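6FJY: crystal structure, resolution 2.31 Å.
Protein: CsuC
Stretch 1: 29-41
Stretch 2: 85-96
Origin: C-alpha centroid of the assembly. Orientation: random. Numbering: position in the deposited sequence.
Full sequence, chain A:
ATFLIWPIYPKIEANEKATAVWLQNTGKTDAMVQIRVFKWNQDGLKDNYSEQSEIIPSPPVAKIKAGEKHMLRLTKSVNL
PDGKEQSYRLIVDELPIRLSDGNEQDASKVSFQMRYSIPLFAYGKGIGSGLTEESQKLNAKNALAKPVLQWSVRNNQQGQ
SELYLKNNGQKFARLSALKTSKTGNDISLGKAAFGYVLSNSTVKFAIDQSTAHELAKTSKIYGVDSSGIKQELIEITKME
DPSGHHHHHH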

ATOM      1  N   THR A  29      -3.929 -18.597 -13.893  1.00 83.37           N
ATOM      2  CA  THR A  29      -2.625 -19.151 -14.226  1.00 80.37           C
ATOM      3  C   THR A  29      -1.625 -18.830 -13.121  1.00 73.68           C
ATOM      4  O   THR A  29      -1.713 -17.789 -12.469  1.00 55.93           O
ATOM      5  N   ASP A  30      -0.683 -19.749 -12.910  1.00 68.28           N
ATOM      6  CA  ASP A  30       0.375 -19.542 -11.937  1.00 62.40           C
ATOM      7  C   ASP A  30       1.374 -18.500 -12.440  1.00 71.88           C
ATOM      8  O   ASP A  30       1.483 -18.230 -13.641  1.00 61.13           O
ATOM      9  N   ALA A  31       2.119 -17.923 -11.491  1.00 76.33           N
ATOM     10  CA  ALA A  31       3.144 -16.927 -11.775  1.00 65.10           C
ATOM     11  C   ALA A  31       4.336 -17.142 -10.851  1.00 60.67           C
ATOM     12  O   ALA A  31       4.196 -17.650  -9.738  1.00 51.79           O
ATOM     13  N   MET A  32       5.518 -16.791 -11.346  1.00 58.09           N
ATOM     14  CA  MET A  32       6.745 -16.807 -10.566  1.00 59.46           C
ATOM     15  C   MET A  32       7.143 -15.372 -10.266  1.00 61.62           C
ATOM     16  O   MET A  32       7.066 -14.499 -11.139  1.00 48.45           O
ATOM     17  N   VAL A  33       7.583 -15.139  -9.033  1.00 63.66           N
ATOM     18  CA  VAL A  33       7.938 -13.808  -8.559  1.00 60.82           C
ATOM     19  C   VAL A  33       9.320 -13.843  -7.926  1.00 48.32           C
ATOM     20  O   VAL A  33       9.585 -14.666  -7.044  1.00 47.15           O
ATOM     21  N   GLN A  34      10.174 -12.922  -8.345  1.00 63.20           N
ATOM     22  CA  GLN A  34      11.458 -12.654  -7.718  1.00 56.34           C
ATOM     23  C   GLN A  34      11.365 -11.315  -7.007  1.00 53.42           C
ATOM     24  O   GLN A  34      10.725 -10.386  -7.508  1.00 31.57           O
ATOM     25  N   ILE A  35      11.957 -11.242  -5.819  1.00 50.48           N
ATOM     26  CA  ILE A  35      11.910 -10.061  -4.967  1.00 49.68           C
ATOM     27  C   ILE A  35      13.334  -9.665  -4.614  1.00 49.33           C
ATOM     28  O   ILE A  35      14.111 -10.499  -4.143  1.00 41.08           O
ATOM     29  N   ARG A  36      13.687  -8.409  -4.864  1.00 69.93           N
ATOM     30  CA  ARG A  36      14.966  -7.848  -4.439  1.00 54.25           C
ATOM     31  C   ARG A  36      14.736  -6.476  -3.816  1.00 48.53           C
ATOM     32  O   ARG A  36      13.753  -5.798  -4.118  1.00 30.27           O
ATOM     33  N   VAL A  37      15.630  -6.067  -2.917  1.00 57.54           N
ATOM     34  CA  VAL A  37      15.531  -4.746  -2.304  1.00 56.80           C
ATOM     35  C   VAL A  37      16.869  -4.040  -2.481  1.00 40.53           C
ATOM     36  O   VAL A  37      17.910  -4.547  -2.056  1.00 32.30           O
ATOM     37  N   PHE A  38      16.830  -2.863  -3.080  1.00 50.48           N
ATOM     38  CA  PHE A  38      18.011  -2.074  -3.370  1.00 57.52           C
ATOM     39  C   PHE A  38      18.007  -0.811  -2.525  1.00 50.09           C
ATOM     40  O   PHE A  38      16.952  -0.262  -2.207  1.00 41.09           O
ATOM     41  N   LYS A  39      19.203  -0.372  -2.151  1.00 61.17           N
ATOM     42  CA  LYS A  39      19.350   0.909  -1.492  1.00 53.88           C
ATOM     43  C   LYS A  39      19.281   2.002  -2.546  1.00 53.41           C
ATOM     44  O   LYS A  39      19.777   1.841  -3.664  1.00 43.03           O
ATOM     45  N   TRP A  40      18.610   3.093  -2.194  1.00 59.53           N
ATOM     46  CA  TRP A  40      18.255   4.160  -3.116  1.00 55.77           C
ATOM     47  C   TRP A  40      18.866   5.460  -2.616  1.00 58.91           C
ATOM     48  O   TRP A  40      18.578   5.892  -1.496  1.00 57.75           O
ATOM     49  N   ASN A  41      19.696   6.086  -3.445  1.00 63.36           N
ATOM     50  CA  ASN A  41      20.314   7.356  -3.098  1.00 55.94           C
ATOM     51  C   ASN A  41      20.258   8.254  -4.315  1.00 53.20           C
ATOM     52  O   ASN A  41      19.980   7.800  -5.427  1.00 41.89           O
ATOM     53  N   GLU A  85      15.842   8.817   7.758  1.00 61.66           N
ATOM     54  CA  GLU A  85      14.966   8.116   6.831  1.00 62.83           C
ATOM     55  C   GLU A  85      15.818   7.474   5.736  1.00 57.24           C
ATOM     56  O   GLU A  85      16.373   8.175   4.882  1.00 44.70           O
ATOM     57  N   GLN A  86      15.902   6.144   5.755  1.00 53.55           N
ATOM     58  CA  GLN A  86      16.627   5.386   4.737  1.00 49.89           C
ATOM     59  C   GLN A  86      15.687   5.000   3.600  1.00 47.96           C
ATOM     60  O   GLN A  86      14.564   4.529   3.834  1.00 36.27           O
ATOM     61  N   SER A  87      16.154   5.201   2.376  1.00 56.53           N
ATOM     62  CA  SER A  87      15.366   4.995   1.175  1.00 57.28           C
ATOM     63  C   SER A  87      15.815   3.721   0.477  1.00 51.83           C
ATOM     64  O   SER A  87      17.006   3.408   0.442  1.00 35.60           O
ATOM     65  N   TYR A  88      14.855   2.982  -0.065  1.00 55.42           N
ATOM     66  CA  TYR A  88      15.128   1.737  -0.760  1.00 47.15           C
ATOM     67  C   TYR A  88      14.138   1.611  -1.911  1.00 54.94           C
ATOM     68  O   TYR A  88      13.102   2.282  -1.936  1.00 37.96           O
ATOM     69  N   ARG A  89      14.425   0.704  -2.842  1.00 55.50           N
ATOM     70  CA  ARG A  89      13.474   0.352  -3.893  1.00 49.79           C
ATOM     71  C   ARG A  89      13.205  -1.132  -3.763  1.00 46.42           C
ATOM     72  O   ARG A  89      14.147  -1.933  -3.759  1.00 45.62           O
ATOM     73  N   LEU A  90      11.931  -1.487  -3.610  1.00 55.34           N
ATOM     74  CA  LEU A  90      11.490  -2.872  -3.688  1.00 48.93           C
ATOM     75  C   LEU A  90      11.237  -3.201  -5.156  1.00 51.55           C
ATOM     76  O   LEU A  90      10.487  -2.485  -5.831  1.00 33.36           O
ATOM     77  N   ILE A  91      11.884  -4.259  -5.657  1.00 56.32           N
ATOM     78  CA  ILE A  91      11.755  -4.671  -7.053  1.00 56.88           C
ATOM     79  C   ILE A  91      11.217  -6.097  -7.088  1.00 46.00           C
ATOM     80  O   ILE A  91      11.908  -7.044  -6.685  1.00 33.49           O
ATOM     81  N   VAL A  92      10.004  -6.263  -7.604  1.00 52.22           N
ATOM     82  CA  VAL A  92       9.433  -7.593  -7.770  1.00 60.11           C
ATOM     83  C   VAL A  92       9.096  -7.828  -9.241  1.00 54.96           C
ATOM     84  O   VAL A  92       8.423  -7.009  -9.887  1.00 37.18           O
ATOM     85  N   ASP A  93       9.629  -8.923  -9.774  1.00 65.45           N
ATOM     86  CA  ASP A  93       9.500  -9.308 -11.172  1.00 69.53           C
ATOM     87  C   ASP A  93       8.471 -10.434 -11.284  1.00 78.14           C
ATOM     88  O   ASP A  93       8.648 -11.498 -10.678  1.00 79.47           O
ATOM     89  N   GLU A  94       7.408 -10.202 -12.059  1.00 87.13           N
ATOM     90  CA  GLU A  94       6.258 -11.102 -12.152  1.00 83.18           C
ATOM     91  C   GLU A  94       6.243 -11.778 -13.518  1.00 77.02           C
ATOM     92  O   GLU A  94       6.105 -11.105 -14.545  1.00 72.01           O
ATOM     93  N   LEU A  95       6.350 -13.104 -13.522  1.00 88.20           N
ATOM     94  CA  LEU A  95       6.430 -13.890 -14.755  1.00 96.47           C
ATOM     95  C   LEU A  95       5.265 -14.872 -14.825  1.00 97.49           C
ATOM     96  O   LEU A  95       5.323 -15.952 -14.208  1.00 82.15           O
ATOM     97  N   PRO A  96       4.174 -14.540 -15.544  1.00103.38           N
ATOM     98  CA  PRO A  96       3.090 -15.479 -15.861  1.00 88.64           C
ATOM     99  C   PRO A  96       3.595 -16.780 -16.477  1.00 69.23           C
ATOM    100  O   PRO A  96       3.726 -17.779 -15.764  1.00 54.21           O
TER

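How do Trp40 and Arg89, the residues that bury the most surface here, fit together? The two strands run antiparallel, and near the end of the first Trp40 points its CA-to-CB bond toward the other strand with chi1 t. Arg89 folds back with chi1, chi2 and chi3 all m, so its end comes nearer to the first stretch and lies over one face of the indole. Arg89 CD sits 3.7 Å from the centroid of the Trp40 six-membered ring, a CH-pi contact, and Arg89 CZ is 4.7 Å from that centroid, a cation-pi arrangement. The guanidinium nitrogens also find hydrogen-bond partners elsewhere in the structure.

What else does Trp40 touch? Its main-chain N donates a hydrogen bond to Ser87 O at 3.1 Å, and its ring atom CE3 lies 4.0 Å from Ser87 CB and 3.5 Å from Tyr88 O.

What fills the sheet face that carries Tyr88? Tyr88, chi1 m, brings its CB to 3.9 Å from Val37 CG1, while its ring atom CE2 lies 4.2 Å from Lys39 CG. Val37 CG2 in turn lies 4.0 Å from Leu90 CD1. Leu90 (t, p) also reaches Ile35, with Leu90 CD1 3.6 Å from Ile35 CG2; Ile35 CG1 is 4.3 Å from Val92 CB, and Val33 CG1 meets Val92 CG2 at 3.6 Å. An apolar chain of contacts thus runs from Tyr88 CB through Val37, Leu90, Ile35 and Val92 to Val33.

What lies on the face that carries Arg89? Phe38, chi1 m, packs against Ile91, its CD2 3.8 Å from Ile91 CG1. Beyond it, Arg36 NH2 forms a salt bridge with Asp93 OD2 at 3.3 Å, both residues with chi1 m, though the hydrogen bond within it is weak. A water also bridges the two: it accepts from Arg36 NE at 2.6 Å and donates to Asp93 OD2 at 2.9 Å and to Ile91 O at 3.2 Å.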

ATOM      1  CB  THR A  29      -2.105 -18.608 -15.569  1.00 79.04           C
ATOM      2  OG1 THR A  29      -1.969 -17.181 -15.495  1.00 72.85           O
ATOM      3  CG2 THR A  29      -3.042 -19.001 -16.738  1.00 59.49           C
ATOM      4  CB  ASP A  30       1.103 -20.852 -11.637  1.00 56.64           C
ATOM      5  CG  ASP A  30       0.168 -21.935 -11.141  1.00 58.00           C
ATOM      6  OD1 ASP A  30      -1.008 -21.618 -10.892  1.00 48.73           O
ATOM      7  OD2 ASP A  30       0.612 -23.091 -10.993  1.00 60.89           O
ATOM      8  CB  ALA A  31       2.608 -15.505 -11.597  1.00 60.07           C
ATOM      9  CB  MET A  32       7.881 -17.519 -11.311  1.00 72.25           C
ATOM     10  CG  MET A  32       9.172 -17.703 -10.496  1.00 75.21           C
ATOM     11  SD  MET A  32       9.093 -19.069  -9.333  1.00 37.09           S
ATOM     12  CE  MET A  32       8.368 -20.285 -10.408  1.00 60.79           C
ATOM     13  CB  VAL A  33       6.902 -13.293  -7.543  1.00 62.76           C
ATOM     14  CG1 VAL A  33       7.256 -11.912  -7.091  1.00 74.42           C
ATOM     15  CG2 VAL A  33       5.517 -13.323  -8.167  1.00 74.67           C
ATOM     16  CB  GLN A  34      12.594 -12.610  -8.740  1.00 59.49           C
ATOM     17  CG  GLN A  34      13.967 -12.402  -8.109  1.00 78.53           C
ATOM     18  CD  GLN A  34      15.026 -11.963  -9.109  1.00 93.08           C
ATOM     19  OE1 GLN A  34      14.721 -11.650 -10.259  1.00 96.72           O
ATOM     20  NE2 GLN A  34      16.277 -11.920  -8.665  1.00103.72           N
ATOM     21  CB  ILE A  35      11.093 -10.321  -3.690  1.00 58.47           C
ATOM     22  CG1 ILE A  35       9.679 -10.788  -4.050  1.00 66.11           C
ATOM     23  CG2 ILE A  35      10.988  -9.069  -2.874  1.00 44.98           C
ATOM     24  CD1 ILE A  35       9.524 -12.304  -4.084  1.00 63.24           C
ATOM     25  CB  ARG A  36      15.949  -7.730  -5.607  1.00 54.53           C
ATOM     26  CG  ARG A  36      16.502  -9.071  -6.098  1.00 70.10           C
ATOM     27  CD  ARG A  36      17.290  -8.905  -7.379  1.00 76.10           C
ATOM     28  NE  ARG A  36      16.436  -8.504  -8.493  1.00 96.57           N
ATOM     29  CZ  ARG A  36      16.888  -8.171  -9.698  1.00116.12           C
ATOM     30  NH1 ARG A  36      18.192  -8.178  -9.945  1.00129.47           N
ATOM     31  NH2 ARG A  36      16.039  -7.820 -10.654  1.00118.70           N
ATOM     32  CB  VAL A  37      15.127  -4.802  -0.820  1.00 56.70           C
ATOM     33  CG1 VAL A  37      15.023  -3.385  -0.236  1.00 55.74           C
ATOM     34  CG2 VAL A  37      13.813  -5.524  -0.666  1.00 58.25           C
ATOM     35  CB  PHE A  38      18.067  -1.697  -4.856  1.00 47.75           C
ATOM     36  CG  PHE A  38      18.260  -2.872  -5.773  1.00 69.84           C
ATOM     37  CD1 PHE A  38      19.535  -3.303  -6.109  1.00 70.86           C
ATOM     38  CD2 PHE A  38      17.171  -3.565  -6.281  1.00 69.53           C
ATOM     39  CE1 PHE A  38      19.714  -4.383  -6.950  1.00 76.06           C
ATOM     40  CE2 PHE A  38      17.347  -4.643  -7.125  1.00 72.47           C
ATOM     41  CZ  PHE A  38      18.616  -5.055  -7.455  1.00 81.70           C
ATOM     42  CB  LYS A  39      20.660   0.979  -0.721  1.00 55.30           C
ATOM     43  CG  LYS A  39      20.664   2.009   0.396  1.00 67.17           C
ATOM     44  CD  LYS A  39      21.781   1.723   1.394  1.00 66.96           C
ATOM     45  CE  LYS A  39      21.717   2.653   2.603  1.00 79.65           C
ATOM     46  NZ  LYS A  39      22.788   2.335   3.606  1.00 84.65           N
ATOM     47  CB  TRP A  40      16.734   4.255  -3.213  1.00 50.81           C
ATOM     48  CG  TRP A  40      16.179   5.337  -4.071  1.00 50.97           C
ATOM     49  CD1 TRP A  40      16.823   6.055  -5.022  1.00 53.41           C
ATOM     50  CD2 TRP A  40      14.828   5.826  -4.035  1.00 45.07           C
ATOM     51  NE1 TRP A  40      15.957   6.969  -5.589  1.00 51.14           N
ATOM     52  CE2 TRP A  40      14.727   6.843  -5.000  1.00 45.49           C
ATOM     53  CE3 TRP A  40      13.700   5.491  -3.283  1.00 45.47           C
ATOM     54  CZ2 TRP A  40      13.547   7.541  -5.232  1.00 46.09           C
ATOM     55  CZ3 TRP A  40      12.526   6.190  -3.504  1.00 47.51           C
ATOM     56  CH2 TRP A  40      12.461   7.207  -4.480  1.00 48.94           C
ATOM     57  CB  ASN A  41      21.764   7.198  -2.616  1.00 58.60           C
ATOM     58  CG  ASN A  41      22.696   6.647  -3.693  1.00 71.45           C
ATOM     59  OD1 ASN A  41      23.190   7.389  -4.544  1.00 54.63           O
ATOM     60  ND2 ASN A  41      22.953   5.344  -3.644  1.00 78.92           N
ATOM     61  CB  GLU A  85      13.954   9.086   6.228  1.00 60.70           C
ATOM     62  CG  GLU A  85      13.030   8.447   5.201  1.00 58.18           C
ATOM     63  CD  GLU A  85      12.128   9.442   4.550  1.00 50.04           C
ATOM     64  OE1 GLU A  85      12.636  10.252   3.737  1.00 46.37           O
ATOM     65  OE2 GLU A  85      10.909   9.436   4.858  1.00 52.42           O
ATOM     66  CB  GLN A  86      17.256   4.119   5.315  1.00 54.66           C
ATOM     67  CG  GLN A  86      18.196   4.335   6.470  1.00 78.56           C
ATOM     68  CD  GLN A  86      19.507   4.990   6.069  1.00 79.14           C
ATOM     69  OE1 GLN A  86      19.810   5.148   4.886  1.00 79.95           O
ATOM     70  NE2 GLN A  86      20.291   5.376   7.064  1.00 81.70           N
ATOM     71  CB  SER A  87      15.512   6.189   0.237  1.00 65.28           C
ATOM     72  OG  SER A  87      15.214   7.388   0.932  1.00 67.60           O
ATOM     73  CB  TYR A  88      14.977   0.528   0.166  1.00 43.72           C
ATOM     74  CG  TYR A  88      15.802   0.564   1.416  1.00 48.65           C
ATOM     75  CD1 TYR A  88      15.329   1.213   2.556  1.00 43.83           C
ATOM     76  CD2 TYR A  88      17.027  -0.082   1.486  1.00 51.98           C
ATOM     77  CE1 TYR A  88      16.061   1.240   3.717  1.00 60.03           C
ATOM     78  CE2 TYR A  88      17.768  -0.063   2.656  1.00 62.88           C
ATOM     79  CZ  TYR A  88      17.279   0.607   3.766  1.00 61.48           C
ATOM     80  OH  TYR A  88      18.011   0.638   4.921  1.00 52.58           O
ATOM     81  CB  ARG A  89      14.004   0.647  -5.298  1.00 44.92           C
ATOM     82  CG  ARG A  89      14.326   2.120  -5.598  1.00 66.14           C
ATOM     83  CD  ARG A  89      13.144   3.071  -5.592  1.00 70.23           C
ATOM     84  NE  ARG A  89      12.142   2.766  -6.597  1.00 66.72           N
ATOM     85  CZ  ARG A  89      11.171   3.600  -6.948  1.00 65.41           C
ATOM     86  NH1 ARG A  89      11.074   4.797  -6.385  1.00 63.25           N
ATOM     87  NH2 ARG A  89      10.287   3.230  -7.857  1.00 77.58           N
ATOM     88  CB  LEU A  90      10.224  -3.069  -2.860  1.00 53.99           C
ATOM     89  CG  LEU A  90       9.469  -4.381  -3.057  1.00 46.03           C
ATOM     90  CD1 LEU A  90      10.341  -5.551  -2.718  1.00 37.77           C
ATOM     91  CD2 LEU A  90       8.182  -4.404  -2.251  1.00 45.65           C
ATOM     92  CB  ILE A  91      13.081  -4.589  -7.819  1.00 65.24           C
ATOM     93  CG1 ILE A  91      13.682  -3.186  -7.766  1.00 57.44           C
ATOM     94  CG2 ILE A  91      12.836  -4.978  -9.271  1.00 66.88           C
ATOM     95  CD1 ILE A  91      12.858  -2.157  -8.463  1.00 68.43           C
ATOM     96  CB  VAL A  92       8.231  -7.849  -6.836  1.00 55.89           C
ATOM     97  CG1 VAL A  92       7.961  -6.661  -5.912  1.00 48.46           C
ATOM     98  CG2 VAL A  92       7.017  -8.341  -7.592  1.00 54.67           C
ATOM     99  CB  ASP A  93      10.859  -9.758 -11.697  1.00 64.99           C
ATOM    100  CG  ASP A  93      11.808  -8.600 -11.915  1.00 65.70           C
ATOM    101  OD1 ASP A  93      11.472  -7.721 -12.728  1.00 63.97           O
ATOM    102  OD2 ASP A  93      12.880  -8.558 -11.266  1.00 62.82           O
ATOM    103  CB  GLU A  94       4.947 -10.340 -11.920  1.00 82.46           C
ATOM    104  CG  GLU A  94       3.669 -11.204 -11.846  1.00 85.65           C
ATOM    105  CD  GLU A  94       2.897 -11.251 -13.168  1.00 96.71           C
ATOM    106  OE1 GLU A  94       3.369 -10.664 -14.164  1.00100.37           O
ATOM    107  OE2 GLU A  94       1.816 -11.874 -13.214  1.00 94.70           O
ATOM    108  CB  LEU A  95       7.767 -14.637 -14.846  1.00 97.03           C
ATOM    109  CG  LEU A  95       8.846 -14.450 -13.757  1.00 97.92           C
ATOM    110  CD1 LEU A  95       9.928 -15.505 -13.904  1.00 98.63           C
ATOM    111  CD2 LEU A  95       9.485 -13.037 -13.725  1.00 69.85           C
ATOM    112  CB  PRO A  96       2.242 -14.703 -16.869  1.00 88.51           C
ATOM    113  CG  PRO A  96       2.429 -13.291 -16.494  1.00 81.76           C
ATOM    114  CD  PRO A  96       3.854 -13.173 -15.995  1.00 94.36           C
TER
HETATM  115  O   HOH W   1      13.828  -8.869  -8.520  1.00 58.61           O